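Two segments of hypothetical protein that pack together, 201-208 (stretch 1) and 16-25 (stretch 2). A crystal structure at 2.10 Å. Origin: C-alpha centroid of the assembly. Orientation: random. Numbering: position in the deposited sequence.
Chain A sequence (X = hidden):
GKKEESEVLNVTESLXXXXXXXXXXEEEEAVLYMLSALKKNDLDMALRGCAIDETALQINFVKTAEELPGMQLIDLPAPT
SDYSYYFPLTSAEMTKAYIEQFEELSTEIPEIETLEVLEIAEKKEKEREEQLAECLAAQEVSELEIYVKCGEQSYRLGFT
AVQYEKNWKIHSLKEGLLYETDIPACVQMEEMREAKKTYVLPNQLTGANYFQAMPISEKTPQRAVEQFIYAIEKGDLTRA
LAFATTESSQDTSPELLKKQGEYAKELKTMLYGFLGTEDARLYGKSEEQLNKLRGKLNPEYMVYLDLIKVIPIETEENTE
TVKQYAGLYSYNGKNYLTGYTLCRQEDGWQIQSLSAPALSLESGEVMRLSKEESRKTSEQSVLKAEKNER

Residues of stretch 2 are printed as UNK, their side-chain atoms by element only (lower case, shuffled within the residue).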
ATOM      1  N   LEU A 201      12.738   6.959 -25.509  1.00 67.25           N
ATOM      2  CA  LEU A 201      12.626   6.225 -24.249  1.00 62.72           C
ATOM      3  C   LEU A 201      13.796   6.594 -23.330  1.00 62.46           C
ATOM      4  O   LEU A 201      14.922   6.173 -23.581  1.00 64.20           O
ATOM      5  CB  LEU A 201      12.654   4.723 -24.520  1.00 62.50           C
ATOM      6  CG  LEU A 201      11.417   4.139 -25.201  1.00 64.67           C
ATOM      7  CD1 LEU A 201      11.735   2.767 -25.773  1.00 65.33           C
ATOM      8  CD2 LEU A 201      10.250   4.054 -24.226  1.00 62.33           C
ATOM      9  N   PRO A 202      13.540   7.362 -22.252  1.00 59.98           N
ATOM     10  CA  PRO A 202      14.667   7.799 -21.428  1.00 60.31           C
ATOM     11  C   PRO A 202      15.310   6.676 -20.618  1.00 60.69           C
ATOM     12  O   PRO A 202      14.754   5.571 -20.505  1.00 55.15           O
ATOM     13  CB  PRO A 202      14.022   8.802 -20.464  1.00 58.20           C
ATOM     14  CG  PRO A 202      12.626   8.312 -20.301  1.00 55.73           C
ATOM     15  CD  PRO A 202      12.244   7.672 -21.614  1.00 57.55           C
ATOM     16  N   ASN A 203      16.488   6.966 -20.073  1.00 64.65           N
ATOM     17  CA  ASN A 203      17.016   6.188 -18.957  1.00 66.11           C
ATOM     18  C   ASN A 203      17.891   7.008 -18.035  1.00 66.15           C
ATOM     19  O   ASN A 203      19.089   6.768 -17.902  1.00 64.68           O
ATOM     20  CB  ASN A 203      17.728   4.931 -19.420  1.00 68.81           C
ATOM     21  CG  ASN A 203      18.659   5.181 -20.566  1.00 69.85           C
ATOM     22  OD1 ASN A 203      19.106   6.306 -20.791  1.00 78.25           O
ATOM     23  ND2 ASN A 203      18.945   4.133 -21.315  1.00 71.42           N
ATOM     24  N   GLN A 204      17.262   8.010 -17.436  1.00 66.38           N
ATOM     25  CA  GLN A 204      17.638   8.485 -16.119  1.00 63.67           C
ATOM     26  C   GLN A 204      16.518   7.957 -15.232  1.00 57.73           C
ATOM     27  O   GLN A 204      15.535   7.415 -15.732  1.00 56.21           O
ATOM     28  CB  GLN A 204      17.649  10.010 -16.027  1.00 68.28           C
ATOM     29  CG  GLN A 204      18.072  10.775 -17.282  1.00 73.03           C
ATOM     30  CD  GLN A 204      19.554  10.673 -17.554  1.00 74.52           C
ATOM     31  OE1 GLN A 204      20.119   9.578 -17.549  1.00 70.45           O
ATOM     32  NE2 GLN A 204      20.200  11.819 -17.802  1.00 77.43           N
ATOM     33  N   LEU A 205      16.670   8.135 -13.928  1.00 52.36           N
ATOM     34  CA  LEU A 205      15.574   7.970 -12.986  1.00 49.00           C
ATOM     35  C   LEU A 205      15.102   9.347 -12.550  1.00 48.01           C
ATOM     36  O   LEU A 205      15.816  10.340 -12.687  1.00 51.40           O
ATOM     37  CB  LEU A 205      16.025   7.185 -11.753  1.00 45.69           C
ATOM     38  CG  LEU A 205      16.994   6.038 -11.996  1.00 45.99           C
ATOM     39  CD1 LEU A 205      17.321   5.372 -10.669  1.00 46.69           C
ATOM     40  CD2 LEU A 205      16.414   5.048 -12.992  1.00 46.79           C
ATOM     41  N   THR A 206      13.879   9.398 -12.051  1.00 44.65           N
ATOM     42  CA  THR A 206      13.354  10.561 -11.375  1.00 45.21           C
ATOM     43  C   THR A 206      13.301  10.196  -9.880  1.00 46.15           C
ATOM     44  O   THR A 206      13.804   9.148  -9.472  1.00 48.83           O
ATOM     45  CB  THR A 206      11.975  10.962 -11.946  1.00 44.86           C
ATOM     46  OG1 THR A 206      11.688  12.332 -11.629  1.00 43.43           O
ATOM     47  CG2 THR A 206      10.842  10.032 -11.400  1.00 40.67           C
ATOM     48  N   GLY A 207      12.704  11.049  -9.065  1.00 45.01           N
ATOM     49  CA  GLY A 207      12.903  10.971  -7.631  1.00 43.71           C
ATOM     50  C   GLY A 207      12.423   9.699  -6.973  1.00 43.85           C
ATOM     51  O   GLY A 207      11.442   9.100  -7.408  1.00 46.18           O
ATOM     52  N   ALA A 208      13.119   9.298  -5.907  1.00 41.96           N
ATOM     53  CA  ALA A 208      12.737   8.142  -5.121  1.00 38.98           C
ATOM     54  C   ALA A 208      11.450   8.460  -4.370  1.00 36.33           C
ATOM     55  O   ALA A 208      11.302   9.545  -3.838  1.00 38.54           O
ATOM     56  CB  ALA A 208      13.843   7.773  -4.149  1.00 38.07           C
ATOM     57  N   UNK A  16      19.705   3.981  -3.421  1.00 47.72           N
ATOM     58  CA  UNK A  16      20.917   4.817  -3.381  1.00 51.16           C
ATOM     59  C   UNK A  16      21.252   5.468  -4.718  1.00 51.10           C
ATOM     60  O   UNK A  16      22.102   6.358  -4.756  1.00 54.21           O
ATOM     61  c   UNK A  16      23.089   2.328  -1.337  1.00 58.04           C
ATOM     62  c   UNK A  16      22.140   3.997  -2.954  1.00 53.15           C
ATOM     63  o   UNK A  16      24.240   2.459  -1.750  1.00 51.16           O
ATOM     64  n   UNK A  16      22.677   1.237  -0.679  1.00 55.53           N
ATOM     65  c   UNK A  16      22.061   3.421  -1.559  1.00 54.65           C
ATOM     66  N   UNK A  17      20.638   5.008  -5.811  1.00 50.70           N
ATOM     67  CA  UNK A  17      20.952   5.548  -7.149  1.00 54.43           C
ATOM     68  C   UNK A  17      20.423   6.961  -7.319  1.00 53.43           C
ATOM     69  O   UNK A  17      19.344   7.278  -6.837  1.00 49.38           O
ATOM     70  c   UNK A  17      20.364   4.675  -8.266  1.00 58.74           C
ATOM     71  c   UNK A  17      20.314   2.510  -9.503  1.00 62.27           C
ATOM     72  c   UNK A  17      21.110   1.275  -9.893  1.00 68.26           C
ATOM     73  n   UNK A  17      20.266   0.294 -10.628  1.00 74.02           N
ATOM     74  c   UNK A  17      21.066   3.351  -8.488  1.00 60.19           C
ATOM     75  N   UNK A  18      21.184   7.789  -8.032  1.00 58.89           N
ATOM     76  CA  UNK A  18      20.842   9.191  -8.276  1.00 60.35           C
ATOM     77  C   UNK A  18      19.694   9.339  -9.289  1.00 61.75           C
ATOM     78  O   UNK A  18      19.640   8.609 -10.283  1.00 60.43           O
ATOM     79  o   UNK A  18      22.813  10.956  -6.218  1.00 64.03           O
ATOM     80  c   UNK A  18      22.158  11.700  -6.990  1.00 69.74           C
ATOM     81  c   UNK A  18      22.138  11.414  -8.489  1.00 69.22           C
ATOM     82  o   UNK A  18      21.512  12.685  -6.579  1.00 69.52           O
ATOM     83  c   UNK A  18      22.083   9.929  -8.813  1.00 64.73           C
ATOM     84  N   UNK A  19      18.789  10.288  -9.036  1.00 60.73           N
ATOM     85  CA  UNK A  19      17.755  10.668 -10.007  1.00 60.49           C
ATOM     86  C   UNK A  19      18.106  11.952 -10.777  1.00 64.44           C
ATOM     87  O   UNK A  19      18.110  13.040 -10.210  1.00 68.77           O
ATOM     88  c   UNK A  19      16.407  10.836  -9.308  1.00 58.87           C
ATOM     89  o   UNK A  19      16.498  11.665  -8.172  1.00 58.51           O
ATOM     90  N   UNK A  20      18.362  11.824 -12.077  1.00 63.54           N
ATOM     91  CA  UNK A  20      18.793  12.956 -12.897  1.00 65.83           C
ATOM     92  C   UNK A  20      17.650  13.649 -13.658  1.00 67.21           C
ATOM     93  O   UNK A  20      17.896  14.576 -14.440  1.00 72.37           O
ATOM     94  o   UNK A  20      23.187  11.172 -13.167  1.00 84.09           O
ATOM     95  o   UNK A  20      22.363  11.881 -15.068  1.00 76.74           O
ATOM     96  c   UNK A  20      22.227  11.521 -13.883  1.00 76.66           C
ATOM     97  c   UNK A  20      20.848  11.498 -13.262  1.00 72.10           C
ATOM     98  c   UNK A  20      19.881  12.502 -13.875  1.00 69.13           C
ATOM     99  N   UNK A  21      16.413  13.202 -13.438  1.00 62.74           N
ATOM    100  CA  UNK A  21      15.222  13.827 -14.019  1.00 62.05           C
ATOM    101  C   UNK A  21      14.432  14.456 -12.882  1.00 59.73           C
ATOM    102  O   UNK A  21      13.866  13.732 -12.080  1.00 51.21           O
ATOM    103  c   UNK A  21      14.322  12.781 -14.737  1.00 61.60           C
ATOM    104  c   UNK A  21      14.889  12.422 -16.118  1.00 65.05           C
ATOM    105  c   UNK A  21      14.368  11.109 -16.673  1.00 64.04           C
ATOM    106  c   UNK A  21      12.896  13.299 -14.910  1.00 60.15           C
ATOM    107  N   UNK A  22      14.382  15.790 -12.812  1.00 61.68           N
ATOM    108  CA  UNK A  22      13.603  16.455 -11.755  1.00 63.02           C
ATOM    109  C   UNK A  22      12.132  16.059 -11.820  1.00 64.43           C
ATOM    110  O   UNK A  22      11.547  15.630 -10.826  1.00 62.63           O
ATOM    111  o   UNK A  22      14.965  18.462 -12.044  1.00 74.19           O
ATOM    112  c   UNK A  22      13.624  17.992 -11.859  1.00 68.45           C
ATOM    113  c   UNK A  22      13.022  18.621 -10.598  1.00 66.02           C
ATOM    114  N   UNK A  23      11.549  16.219 -13.005  1.00 70.83           N
ATOM    115  CA  UNK A  23      10.105  16.154 -13.184  1.00 67.23           C
ATOM    116  C   UNK A  23       9.740  15.904 -14.641  1.00 64.93           C
ATOM    117  O   UNK A  23      10.566  16.061 -15.531  1.00 68.39           O
ATOM    118  o   UNK A  23      10.062  18.585 -13.408  1.00 75.68           O
ATOM    119  c   UNK A  23       9.474  17.475 -12.730  1.00 71.56           C
ATOM    120  N   UNK A  24       8.495  15.501 -14.868  1.00 65.22           N
ATOM    121  CA  UNK A  24       7.938  15.411 -16.212  1.00 63.81           C
ATOM    122  C   UNK A  24       6.946  16.560 -16.335  1.00 63.35           C
ATOM    123  O   UNK A  24       5.944  16.620 -15.610  1.00 62.40           O
ATOM    124  c   UNK A  24       8.142  12.887 -16.052  1.00 58.80           C
ATOM    125  c   UNK A  24       9.771  10.762 -15.283  1.00 52.72           C
ATOM    126  c   UNK A  24      10.147  11.576 -16.336  1.00 57.19           C
ATOM    127  c   UNK A  24       7.783  12.059 -14.994  1.00 54.61           C
ATOM    128  c   UNK A  24       7.276  14.048 -16.452  1.00 61.68           C
ATOM    129  c   UNK A  24       9.337  12.636 -16.717  1.00 59.36           C
ATOM    130  c   UNK A  24       8.589  11.002 -14.616  1.00 51.37           C
ATOM    131  N   UNK A  25       7.271  17.495 -17.218  1.00 64.15           N
ATOM    132  CA  UNK A  25       6.479  18.695 -17.423  1.00 66.40           C
ATOM    133  C   UNK A  25       5.363  18.436 -18.429  1.00 69.50           C
ATOM    134  O   UNK A  25       4.402  19.205 -18.507  1.00 73.18           O
ATOM    135  o   UNK A  25       8.381  19.360 -18.807  1.00 65.99           O
ATOM    136  c   UNK A  25       7.382  19.838 -17.917  1.00 67.87           C
TER

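Position 16 has five side-chain atoms: three carbons, the third carrying one oxygen and one nitrogen. That is a carboxamide on a two-methylene stem. It touches nothing on stretch 1. The residue is Gln16.

Position 17 has four carbons in a row ending in nitrogen, an extended amine. Its CB lies 3.9 Å from CD1 of Leu205, while the end of the chain leads away. The residue is Lys17.

Position 18 has three carbons, the third carrying two oxygens, so it is a carboxylate on a two-methylene stem. Its CA-to-CB bond points away; the backbone O is 4.0 Å from CD1 of Leu205. The residue is Glu18.

Position 19 has one carbon and one oxygen. The carbon, CB, is 3.1 Å from O of Thr206, and the oxygen is 3.7 Å from CA of Gly207. This is a primary hydroxyl, Ser19.

Position 20 repeats the pattern of three carbons with two terminal oxygens. One oxygen is 3.5 Å from the modelled NE2 of Gln204, whose amide is probably turned over. The residue is Glu20.

Position 21 has four carbons, forked at the first, with one arm two carbons long. The end of the long arm is 3.5 Å from CB of Gln204 and 4.5 Å from CB of Pro202. A beta-branched, all-carbon side chain of this shape is Ile21.

Position 22 has one carbon carrying an oxygen and a carbon. Its CA-to-CB bond points away from stretch 1. The residue is Thr22.

Position 23 has one carbon and one oxygen, and its CA-to-CB bond also points away. It is Ser23.

Position 24 has one carbon and a six-carbon ring with no oxygen. The far ring atom is 4.0 Å from CB of Thr206, an oblique approach. The residue is Phe24.

Position 25 has one carbon and one oxygen, out of reach of stretch 1. It is Ser25.

The contact is built around Ile21, whose backbone bonds at both ends. Its N donates to O of Leu205 at 3.0 Å. Its O accepts from OG1 of Thr206 at 2.6 Å and also receives a CA-H...O contact from CA of Thr206 at 3.3 Å. The two hydrogen bonds, one backbone to backbone and one from a side-chain hydroxyl, hold the stretches together. Side chains fill in around them: Ile21 CD1 packs on Pro202 and Gln204, and Phe24 lies against Thr206. Leu205 CD1 meets Lys17 CB and Glu18 O. The contact buries 510 Å² in total, with Leu205, Thr206 and Ile21 contributing most.

Stretch 2, residues 16-25: QKESEITSFS
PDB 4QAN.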